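Local coordinates for segregation and condensation protein B (Mycobacterium tuberculosis, PDB 2Z99) that probably acts in chromosome partition during cell division, as a winged-helix subunit of the segregation and condensation complex, at residues E10-L20 against T40-L51; L58-D66 against M76-P84. One frame throughout, in Å; residues are numbered along the deposited sequence.

Contact 1 of 2, residues E10-L20 against T40-L51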
loop_
_atom_site.group_PDB
_atom_site.type_symbol
_atom_site.label_atom_id
_atom_site.label_comp_id
_atom_site.label_asym_id
_atom_site.label_seq_id
_atom_site.Cartn_x
_atom_site.Cartn_y
_atom_site.Cartn_z
ATOM N N GLU A 10 0.154 0.923 -28.961
ATOM C CA GLU A 10 -1.239 0.539 -28.741
ATOM C C GLU A 10 -1.362 -0.776 -27.983
ATOM O O GLU A 10 -0.643 -1.742 -28.258
ATOM C CB GLU A 10 -1.990 0.426 -30.069
ATOM C CG GLU A 10 -3.282 1.241 -30.114
ATOM C CD GLU A 10 -4.048 1.223 -28.796
ATOM O OE1 GLU A 10 -3.609 1.899 -27.844
ATOM O OE2 GLU A 10 -5.086 0.533 -28.708
ATOM N N LEU A 11 -2.298 -0.807 -27.040
ATOM C CA LEU A 11 -2.523 -1.974 -26.199
ATOM C C LEU A 11 -3.878 -2.620 -26.467
ATOM O O LEU A 11 -4.908 -1.951 -26.400
ATOM C CB LEU A 11 -2.482 -1.563 -24.724
ATOM C CG LEU A 11 -1.565 -0.422 -24.290
ATOM C CD1 LEU A 11 -1.964 0.049 -22.903
ATOM C CD2 LEU A 11 -0.127 -0.870 -24.316
ATOM N N ASP A 12 -3.883 -3.918 -26.755
ATOM C CA ASP A 12 -5.142 -4.601 -26.982
ATOM C C ASP A 12 -5.821 -4.779 -25.629
ATOM O O ASP A 12 -5.253 -4.438 -24.591
ATOM C CB ASP A 12 -4.930 -5.961 -27.664
ATOM C CG ASP A 12 -4.142 -6.939 -26.815
ATOM O OD1 ASP A 12 -4.496 -7.135 -25.634
ATOM O OD2 ASP A 12 -3.174 -7.534 -27.337
ATOM N N ALA A 13 -7.034 -5.316 -25.646
ATOM C CA ALA A 13 -7.807 -5.519 -24.432
ATOM C C ALA A 13 -6.990 -6.146 -23.319
ATOM O O ALA A 13 -6.936 -5.629 -22.202
ATOM C CB ALA A 13 -9.011 -6.383 -24.733
ATOM N N ASP A 14 -6.358 -7.270 -23.634
ATOM C CA ASP A 14 -5.547 -7.993 -22.668
ATOM C C ASP A 14 -4.341 -7.218 -22.145
ATOM O O ASP A 14 -3.943 -7.402 -21.003
ATOM C CB ASP A 14 -5.103 -9.336 -23.263
ATOM C CG ASP A 14 -6.173 -10.406 -23.141
ATOM O OD1 ASP A 14 -7.317 -10.064 -22.767
ATOM O OD2 ASP A 14 -5.868 -11.586 -23.413
ATOM N N GLU A 15 -3.750 -6.359 -22.962
ATOM C CA GLU A 15 -2.611 -5.581 -22.488
ATOM C C GLU A 15 -3.066 -4.470 -21.554
ATOM O O GLU A 15 -2.494 -4.271 -20.497
ATOM C CB GLU A 15 -1.830 -4.978 -23.653
ATOM C CG GLU A 15 -0.652 -5.812 -24.057
ATOM C CD GLU A 15 0.312 -6.037 -22.910
ATOM O OE1 GLU A 15 0.919 -5.048 -22.446
ATOM O OE2 GLU A 15 0.456 -7.202 -22.467
ATOM N N LEU A 16 -4.112 -3.760 -21.947
ATOM C CA LEU A 16 -4.647 -2.666 -21.143
ATOM C C LEU A 16 -5.002 -3.185 -19.754
ATOM O O LEU A 16 -4.769 -2.506 -18.750
ATOM C CB LEU A 16 -5.902 -2.089 -21.800
ATOM C CG LEU A 16 -6.191 -0.586 -21.680
ATOM C CD1 LEU A 16 -7.645 -0.390 -21.272
ATOM C CD2 LEU A 16 -5.257 0.064 -20.687
ATOM N N LYS A 17 -5.568 -4.386 -19.704
ATOM C CA LYS A 17 -5.951 -4.985 -18.436
ATOM C C LYS A 17 -4.713 -5.193 -17.568
ATOM O O LYS A 17 -4.742 -4.957 -16.363
ATOM C CB LYS A 17 -6.674 -6.313 -18.674
ATOM C CG LYS A 17 -7.120 -7.029 -17.405
ATOM C CD LYS A 17 -8.398 -7.828 -17.664
ATOM C CE LYS A 17 -8.790 -8.711 -16.485
ATOM N NZ LYS A 17 -7.959 -9.945 -16.407
ATOM N N ARG A 18 -3.621 -5.619 -18.193
ATOM C CA ARG A 18 -2.383 -5.853 -17.464
ATOM C C ARG A 18 -1.850 -4.558 -16.882
ATOM O O ARG A 18 -1.647 -4.451 -15.674
ATOM C CB ARG A 18 -1.340 -6.466 -18.389
ATOM C CG ARG A 18 -1.781 -7.783 -18.980
ATOM C CD ARG A 18 -0.691 -8.381 -19.829
ATOM N NE ARG A 18 -1.047 -9.734 -20.222
ATOM C CZ ARG A 18 -1.373 -10.093 -21.459
ATOM N NH1 ARG A 18 -1.385 -9.201 -22.443
ATOM N NH2 ARG A 18 -1.697 -11.352 -21.702
ATOM N N VAL A 19 -1.612 -3.573 -17.741
ATOM C CA VAL A 19 -1.113 -2.290 -17.291
ATOM C C VAL A 19 -1.973 -1.774 -16.128
ATOM O O VAL A 19 -1.441 -1.372 -15.093
ATOM C CB VAL A 19 -1.128 -1.260 -18.439
ATOM C CG1 VAL A 19 -0.574 0.060 -17.951
ATOM C CG2 VAL A 19 -0.296 -1.763 -19.608
ATOM N N LEU A 20 -3.297 -1.813 -16.273
ATOM C CA LEU A 20 -4.173 -1.328 -15.216
ATOM C C LEU A 20 -4.021 -2.098 -13.905
ATOM O O LEU A 20 -4.248 -1.542 -12.825
ATOM C CB LEU A 20 -5.639 -1.344 -15.667
ATOM C CG LEU A 20 -6.002 -0.321 -16.758
ATOM C CD1 LEU A 20 -7.505 -0.373 -17.086
ATOM C CD2 LEU A 20 -5.622 1.078 -16.280
ATOM N N THR A 40 -1.684 5.810 -19.152
ATOM C CA THR A 40 -1.656 4.752 -20.132
ATOM C C THR A 40 -1.845 5.236 -21.572
ATOM O O THR A 40 -1.809 4.439 -22.515
ATOM C CB THR A 40 -2.712 3.733 -19.789
ATOM O OG1 THR A 40 -2.367 2.491 -20.396
ATOM C CG2 THR A 40 -4.077 4.197 -20.264
ATOM N N GLU A 41 -2.051 6.540 -21.741
ATOM C CA GLU A 41 -2.221 7.112 -23.077
ATOM C C GLU A 41 -3.435 6.595 -23.858
ATOM O O GLU A 41 -3.364 6.441 -25.072
ATOM C CB GLU A 41 -0.966 6.848 -23.897
ATOM C CG GLU A 41 -0.400 8.071 -24.553
ATOM C CD GLU A 41 1.067 8.237 -24.246
ATOM O OE1 GLU A 41 1.839 7.283 -24.493
ATOM O OE2 GLU A 41 1.446 9.321 -23.752
ATOM N N GLN A 42 -4.542 6.346 -23.169
ATOM C CA GLN A 42 -5.745 5.848 -23.812
ATOM C C GLN A 42 -6.921 6.788 -23.599
ATOM O O GLN A 42 -6.839 7.742 -22.825
ATOM C CB GLN A 42 -6.122 4.476 -23.235
ATOM C CG GLN A 42 -5.058 3.411 -23.380
ATOM C CD GLN A 42 -4.777 3.074 -24.822
ATOM O OE1 GLN A 42 -5.675 2.667 -25.553
ATOM N NE2 GLN A 42 -3.529 3.242 -25.243
ATOM N N PRO A 43 -8.033 6.546 -24.313
ATOM C CA PRO A 43 -9.218 7.393 -24.151
ATOM C C PRO A 43 -9.819 7.006 -22.803
ATOM O O PRO A 43 -9.876 5.817 -22.466
ATOM C CB PRO A 43 -10.110 6.973 -25.317
ATOM C CG PRO A 43 -9.135 6.541 -26.356
ATOM C CD PRO A 43 -8.126 5.757 -25.556
ATOM N N VAL A 44 -10.265 7.984 -22.024
ATOM C CA VAL A 44 -10.823 7.638 -20.731
ATOM C C VAL A 44 -12.026 6.712 -20.843
ATOM O O VAL A 44 -12.172 5.801 -20.036
ATOM C CB VAL A 44 -11.210 8.896 -19.892
ATOM C CG1 VAL A 44 -10.160 9.968 -20.059
ATOM C CG2 VAL A 44 -12.594 9.402 -20.271
ATOM N N TYR A 45 -12.877 6.915 -21.845
ATOM C CA TYR A 45 -14.064 6.071 -21.983
ATOM C C TYR A 45 -13.686 4.591 -22.030
ATOM O O TYR A 45 -14.438 3.732 -21.572
ATOM C CB TYR A 45 -14.854 6.455 -23.249
ATOM C CG TYR A 45 -14.337 5.849 -24.537
ATOM C CD1 TYR A 45 -14.642 4.532 -24.873
ATOM C CD2 TYR A 45 -13.487 6.565 -25.378
ATOM C CE1 TYR A 45 -14.108 3.938 -26.003
ATOM C CE2 TYR A 45 -12.951 5.985 -26.513
ATOM C CZ TYR A 45 -13.267 4.665 -26.816
ATOM O OH TYR A 45 -12.740 4.068 -27.939
ATOM N N ARG A 46 -12.517 4.316 -22.604
ATOM C CA ARG A 46 -11.986 2.961 -22.740
ATOM C C ARG A 46 -11.530 2.451 -21.364
ATOM O O ARG A 46 -11.904 1.354 -20.940
ATOM C CB ARG A 46 -10.815 2.985 -23.734
ATOM C CG ARG A 46 -10.108 1.654 -23.997
ATOM C CD ARG A 46 -9.287 1.781 -25.277
ATOM N NE ARG A 46 -8.200 0.814 -25.451
ATOM C CZ ARG A 46 -8.336 -0.503 -25.367
ATOM N NH1 ARG A 46 -9.522 -1.025 -25.094
ATOM N NH2 ARG A 46 -7.294 -1.297 -25.593
ATOM N N VAL A 47 -10.732 3.255 -20.665
ATOM C CA VAL A 47 -10.248 2.889 -19.335
ATOM C C VAL A 47 -11.439 2.706 -18.391
ATOM O O VAL A 47 -11.570 1.678 -17.722
ATOM C CB VAL A 47 -9.296 3.987 -18.786
ATOM C CG1 VAL A 47 -8.832 3.652 -17.371
ATOM C CG2 VAL A 47 -8.104 4.125 -19.700
ATOM N N ALA A 48 -12.317 3.701 -18.351
ATOM C CA ALA A 48 -13.496 3.645 -17.497
ATOM C C ALA A 48 -14.223 2.326 -17.680
ATOM O O ALA A 48 -14.604 1.668 -16.711
ATOM C CB ALA A 48 -14.451 4.817 -17.820
ATOM N N ALA A 49 -14.436 1.952 -18.931
ATOM C CA ALA A 49 -15.121 0.706 -19.244
ATOM C C ALA A 49 -14.334 -0.517 -18.748
ATOM O O ALA A 49 -14.891 -1.443 -18.152
ATOM C CB ALA A 49 -15.316 0.608 -20.750
ATOM N N LYS A 50 -13.037 -0.522 -19.029
ATOM C CA LYS A 50 -12.175 -1.626 -18.638
ATOM C C LYS A 50 -12.181 -1.886 -17.129
ATOM O O LYS A 50 -12.264 -3.040 -16.675
ATOM C CB LYS A 50 -10.753 -1.335 -19.099
ATOM C CG LYS A 50 -9.759 -2.387 -18.682
ATOM C CD LYS A 50 -9.164 -3.074 -19.889
ATOM C CE LYS A 50 -10.176 -3.950 -20.586
ATOM N NZ LYS A 50 -10.384 -5.196 -19.808
ATOM N N LEU A 51 -12.096 -0.807 -16.355
ATOM C CA LEU A 51 -12.078 -0.914 -14.907
ATOM C C LEU A 51 -13.370 -1.541 -14.416
ATOM O O LEU A 51 -13.359 -2.351 -13.483
ATOM C CB LEU A 51 -11.870 0.470 -14.292
ATOM C CG LEU A 51 -10.472 1.070 -14.496
ATOM C CD1 LEU A 51 -10.503 2.565 -14.274
ATOM C CD2 LEU A 51 -9.482 0.408 -13.536
#

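Contact 2 of 2, residues L58-D66 against M76-P84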
loop_
_atom_site.group_PDB
_atom_site.type_symbol
_atom_site.label_atom_id
_atom_site.label_comp_id
_atom_site.label_asym_id
_atom_site.label_seq_id
_atom_site.Cartn_x
_atom_site.Cartn_y
_atom_site.Cartn_z
ATOM N N LEU A 58 -13.769 -9.718 -11.192
ATOM C CA LEU A 58 -13.345 -10.002 -9.819
ATOM C C LEU A 58 -14.504 -10.396 -8.925
ATOM O O LEU A 58 -14.406 -11.360 -8.168
ATOM C CB LEU A 58 -12.616 -8.794 -9.225
ATOM C CG LEU A 58 -11.271 -8.546 -9.925
ATOM C CD1 LEU A 58 -10.693 -7.199 -9.516
ATOM C CD2 LEU A 58 -10.312 -9.697 -9.595
ATOM N N THR A 59 -15.616 -9.674 -9.003
ATOM C CA THR A 59 -16.739 -10.044 -8.153
ATOM C C THR A 59 -17.482 -11.192 -8.793
ATOM O O THR A 59 -18.368 -11.789 -8.200
ATOM C CB THR A 59 -17.686 -8.849 -7.874
ATOM O OG1 THR A 59 -19.046 -9.239 -8.087
ATOM C CG2 THR A 59 -17.342 -7.698 -8.729
ATOM N N GLY A 60 -17.095 -11.516 -10.015
ATOM C CA GLY A 60 -17.708 -12.637 -10.692
ATOM C C GLY A 60 -17.137 -13.920 -10.117
ATOM O O GLY A 60 -17.799 -14.958 -10.108
ATOM N N ARG A 61 -15.895 -13.854 -9.638
ATOM C CA ARG A 61 -15.266 -15.026 -9.042
ATOM C C ARG A 61 -15.110 -14.871 -7.543
ATOM O O ARG A 61 -14.408 -15.647 -6.895
ATOM C CB ARG A 61 -13.903 -15.306 -9.682
ATOM C CG ARG A 61 -12.871 -14.215 -9.599
ATOM C CD ARG A 61 -11.690 -14.642 -10.450
ATOM N NE ARG A 61 -10.544 -13.738 -10.369
ATOM C CZ ARG A 61 -9.745 -13.618 -9.311
ATOM N NH1 ARG A 61 -9.947 -14.344 -8.209
ATOM N NH2 ARG A 61 -8.733 -12.764 -9.359
ATOM N N ASP A 62 -15.787 -13.862 -7.004
ATOM C CA ASP A 62 -15.762 -13.584 -5.581
ATOM C C ASP A 62 -14.325 -13.476 -5.107
ATOM O O ASP A 62 -13.943 -14.068 -4.093
ATOM C CB ASP A 62 -16.486 -14.694 -4.821
ATOM C CG ASP A 62 -17.048 -14.212 -3.508
ATOM O OD1 ASP A 62 -17.057 -12.984 -3.295
ATOM O OD2 ASP A 62 -17.500 -15.041 -2.694
ATOM N N SER A 63 -13.531 -12.709 -5.842
ATOM C CA SER A 63 -12.134 -12.549 -5.501
ATOM C C SER A 63 -11.925 -11.937 -4.114
ATOM O O SER A 63 -12.844 -11.356 -3.529
ATOM C CB SER A 63 -11.436 -11.689 -6.550
ATOM O OG SER A 63 -10.069 -11.543 -6.214
ATOM N N GLY A 64 -10.715 -12.092 -3.582
ATOM C CA GLY A 64 -10.402 -11.507 -2.290
ATOM C C GLY A 64 -10.270 -10.007 -2.512
ATOM O O GLY A 64 -10.466 -9.193 -1.606
ATOM N N ILE A 65 -9.947 -9.655 -3.749
ATOM C CA ILE A 65 -9.783 -8.271 -4.164
ATOM C C ILE A 65 -11.058 -7.740 -4.819
ATOM O O ILE A 65 -11.645 -8.392 -5.695
ATOM C CB ILE A 65 -8.616 -8.137 -5.166
ATOM C CG1 ILE A 65 -7.320 -8.629 -4.520
ATOM C CG2 ILE A 65 -8.481 -6.692 -5.620
ATOM C CD1 ILE A 65 -6.135 -8.666 -5.466
ATOM N N ASP A 66 -11.485 -6.558 -4.382
ATOM C CA ASP A 66 -12.683 -5.925 -4.917
ATOM C C ASP A 66 -12.347 -4.525 -5.408
ATOM O O ASP A 66 -12.049 -3.632 -4.608
ATOM C CB ASP A 66 -13.769 -5.828 -3.851
ATOM C CG ASP A 66 -15.061 -5.266 -4.399
ATOM O OD1 ASP A 66 -15.091 -4.939 -5.598
ATOM O OD2 ASP A 66 -16.049 -5.154 -3.647
ATOM N N MET A 76 -8.321 -0.733 -5.478
ATOM C CA MET A 76 -8.546 -2.129 -5.107
ATOM C C MET A 76 -8.755 -2.236 -3.596
ATOM O O MET A 76 -7.908 -1.796 -2.815
ATOM C CB MET A 76 -7.352 -2.996 -5.494
ATOM C CG MET A 76 -7.102 -3.063 -6.972
ATOM S SD MET A 76 -6.111 -4.456 -7.417
ATOM C CE MET A 76 -4.498 -3.750 -7.287
ATOM N N TYR A 77 -9.881 -2.813 -3.191
ATOM C CA TYR A 77 -10.206 -2.996 -1.783
ATOM C C TYR A 77 -10.296 -4.482 -1.428
ATOM O O TYR A 77 -10.345 -5.353 -2.298
ATOM C CB TYR A 77 -11.564 -2.366 -1.444
ATOM C CG TYR A 77 -11.638 -0.872 -1.627
ATOM C CD1 TYR A 77 -11.397 -0.293 -2.871
ATOM C CD2 TYR A 77 -11.914 -0.030 -0.548
ATOM C CE1 TYR A 77 -11.422 1.087 -3.042
ATOM C CE2 TYR A 77 -11.943 1.358 -0.705
ATOM C CZ TYR A 77 -11.693 1.910 -1.954
ATOM O OH TYR A 77 -11.687 3.277 -2.119
ATOM N N THR A 78 -10.319 -4.757 -0.129
ATOM C CA THR A 78 -10.477 -6.110 0.378
ATOM C C THR A 78 -11.985 -6.381 0.325
ATOM O O THR A 78 -12.784 -5.563 0.791
ATOM C CB THR A 78 -9.985 -6.198 1.820
ATOM O OG1 THR A 78 -8.638 -6.686 1.824
ATOM C CG2 THR A 78 -10.895 -7.096 2.655
ATOM N N ARG A 79 -12.379 -7.509 -0.253
ATOM C CA ARG A 79 -13.798 -7.822 -0.356
ATOM C C ARG A 79 -14.371 -8.030 1.040
ATOM O O ARG A 79 -13.785 -8.728 1.871
ATOM C CB ARG A 79 -14.004 -9.058 -1.242
ATOM C CG ARG A 79 -15.417 -9.203 -1.787
ATOM C CD ARG A 79 -15.505 -10.267 -2.890
ATOM N NE ARG A 79 -14.824 -9.870 -4.126
ATOM C CZ ARG A 79 -15.328 -9.043 -5.037
ATOM N NH1 ARG A 79 -16.532 -8.516 -4.874
ATOM N NH2 ARG A 79 -14.617 -8.722 -6.105
ATOM N N ALA A 80 -15.517 -7.403 1.289
ATOM C CA ALA A 80 -16.200 -7.447 2.587
ATOM C C ALA A 80 -16.042 -8.701 3.449
ATOM O O ALA A 80 -15.410 -8.656 4.510
ATOM C CB ALA A 80 -17.694 -7.150 2.396
ATOM N N ARG A 81 -16.627 -9.808 3.002
ATOM C CA ARG A 81 -16.581 -11.059 3.747
ATOM C C ARG A 81 -15.212 -11.473 4.267
ATOM O O ARG A 81 -15.123 -12.289 5.169
ATOM C CB ARG A 81 -17.176 -12.207 2.904
ATOM C CG ARG A 81 -16.564 -12.364 1.504
ATOM C CD ARG A 81 -17.175 -13.538 0.710
ATOM N NE ARG A 81 -16.797 -14.818 1.291
ATOM C CZ ARG A 81 -16.195 -15.799 0.628
ATOM N NH1 ARG A 81 -15.908 -15.663 -0.657
ATOM N NH2 ARG A 81 -15.823 -16.893 1.274
ATOM N N PHE A 82 -14.142 -10.917 3.722
ATOM C CA PHE A 82 -12.821 -11.319 4.172
ATOM C C PHE A 82 -12.207 -10.454 5.276
ATOM O O PHE A 82 -11.043 -10.645 5.645
ATOM C CB PHE A 82 -11.879 -11.392 2.966
ATOM C CG PHE A 82 -12.339 -12.348 1.900
ATOM C CD1 PHE A 82 -12.356 -13.717 2.137
ATOM C CD2 PHE A 82 -12.787 -11.877 0.668
ATOM C CE1 PHE A 82 -12.813 -14.601 1.166
ATOM C CE2 PHE A 82 -13.246 -12.749 -0.312
ATOM C CZ PHE A 82 -13.259 -14.119 -0.064
ATOM N N ALA A 83 -12.985 -9.515 5.811
ATOM C CA ALA A 83 -12.491 -8.627 6.867
ATOM C C ALA A 83 -11.866 -9.419 8.016
ATOM O O ALA A 83 -10.721 -9.173 8.403
ATOM C CB ALA A 83 -13.630 -7.748 7.395
ATOM N N PRO A 84 -12.611 -10.388 8.570
ATOM C CA PRO A 84 -12.115 -11.209 9.677
ATOM C C PRO A 84 -10.674 -11.684 9.492
ATOM O O PRO A 84 -9.879 -11.640 10.422
ATOM C CB PRO A 84 -13.110 -12.366 9.712
ATOM C CG PRO A 84 -14.387 -11.709 9.315
ATOM C CD PRO A 84 -13.961 -10.826 8.159
HETATM O O HOH W 1 -14.523 -6.217 -7.882
#

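Contact 1 of 2, residues E10-L20 against T40-L51
Glu10 OE1 takes a hydrogen bond from Gln42 NE2 at 2.9 Å and a weak one from the backbone N of Leu11. Carboxylate and amide lie nearly coplanar, 21° apart, and the donor comes in close to the line of the Glu10 C-O bond. The other end of the same amide is used too: Gln42 OE1 receives Arg46 NE at 3.1 Å, in the guanidinium plane, consistent with this placing of the amide, N toward Glu10 and O toward Arg46. Arg46 leaves helix 44-60 extended from CG to NE, CG anti to the backbone N (chi1 179°), and carries NH2 to Leu11 O, a short but poorly angled, weak bond. Leu16 CD1 lies 4.2 Å above the centre of the guanidinium, covering one face.

Farther along, Lys50 drops as a knob among Ala13, Leu16, Lys17 and Leu20. Its aliphatic part does the touching: CD meets Leu16 CD1 and CG meets Leu20 CD1, both pairs at 3.4 Å, tight for carbon. Bends at chi2, chi3 and chi4 bring Lys50 NZ across the Lys17 chain, near its CB and CD. Thr40 OG1 is buried among Leu11 CD1, at 3.5 Å, Leu16 CD2 and Val19 CG1, with no polar partner in the model. Helical segments 13-20 and 44-51, of helices 13-26 and 44-60, cross at -76°, a steep helix-helix packing within the helical part of the N-terminal winged-helix domain.

Contact 2 of 2, residues L58-D66 against M76-P84
Arg79 lays its guanidinium between Asp66 and Thr59, just past the end of the beta hairpin formed by strands 65-70 and 73-78, the wing of a winged-helix domain. Asp66 CB stands 3.7 Å above the centre of one face, and its carboxylate is stacked on the guanidinium with the planes 18° apart. This is attraction of charges across a face, with OD2 a long 3.6 Å from Arg79 NH1 and no N-H aimed at it. Thr59 CA, in the C-terminal part of helix 44-60, covers the opposite face.

The N-H groups serve mainly backbone carbonyls. Ser63 O lies in the guanidinium plane and accepts from Arg79 NE, at a modelled 2.5 Å that is shorter than usual and bent, and NH2 makes a weak bond to Ile65 O. Arg79 reaches them by leaving the chain with CG anti to its N and then bending at chi3 (-69°).

One shell out, the backbone sets these groups in place. Arg79 N donates to Gly64 O at 2.9 Å, and Asp66 and Tyr77 exchange two hydrogen bonds as an antiparallel hydrogen-bonded pair. Ser63 OG accepts from Ile65 N in an ST turn and is also bonded to Glu21 of the second subunit.

Asp62 extends the charge network: OD2 forms a salt bridge with Arg81 NH1 at 2.7 Å, while OD1 lies a long 3.9 Å from Arg79 NE, out of the guanidinium plane, a charge contact only. Arg81 also pairs with Glu15 of the second subunit, and Asp66 OD2 with Arg68. Beside Asp62, the Phe82 ring brings CE2 to 3.7 Å from Gly64 CA. A water bridges the Asp66-Arg79 pair, donating to Asp66 OD1 at 2.7 Å and accepting from Arg79 NH2.

In the fold
Helix 44-60 runs through both contacts: contact 1 uses its first turns against helix 13-26, and contact 2 its last turn, where the chain enters the hairpin. Their centres are about 22 Å apart and they do not touch. Both are partly buried, but contact 1 combines a buried aliphatic centre with a polar edge, whereas contact 2 is built round an arginine, backbone carbonyls and carboxylates. Both also face the second subunit, and there they are complementary: Glu15 and Arg18 of 10-20 meet Arg81 and the Arg61 carbonyl, respectively, of the other copy's 58-66/76-84 region, tying the two contacts together across the dimer.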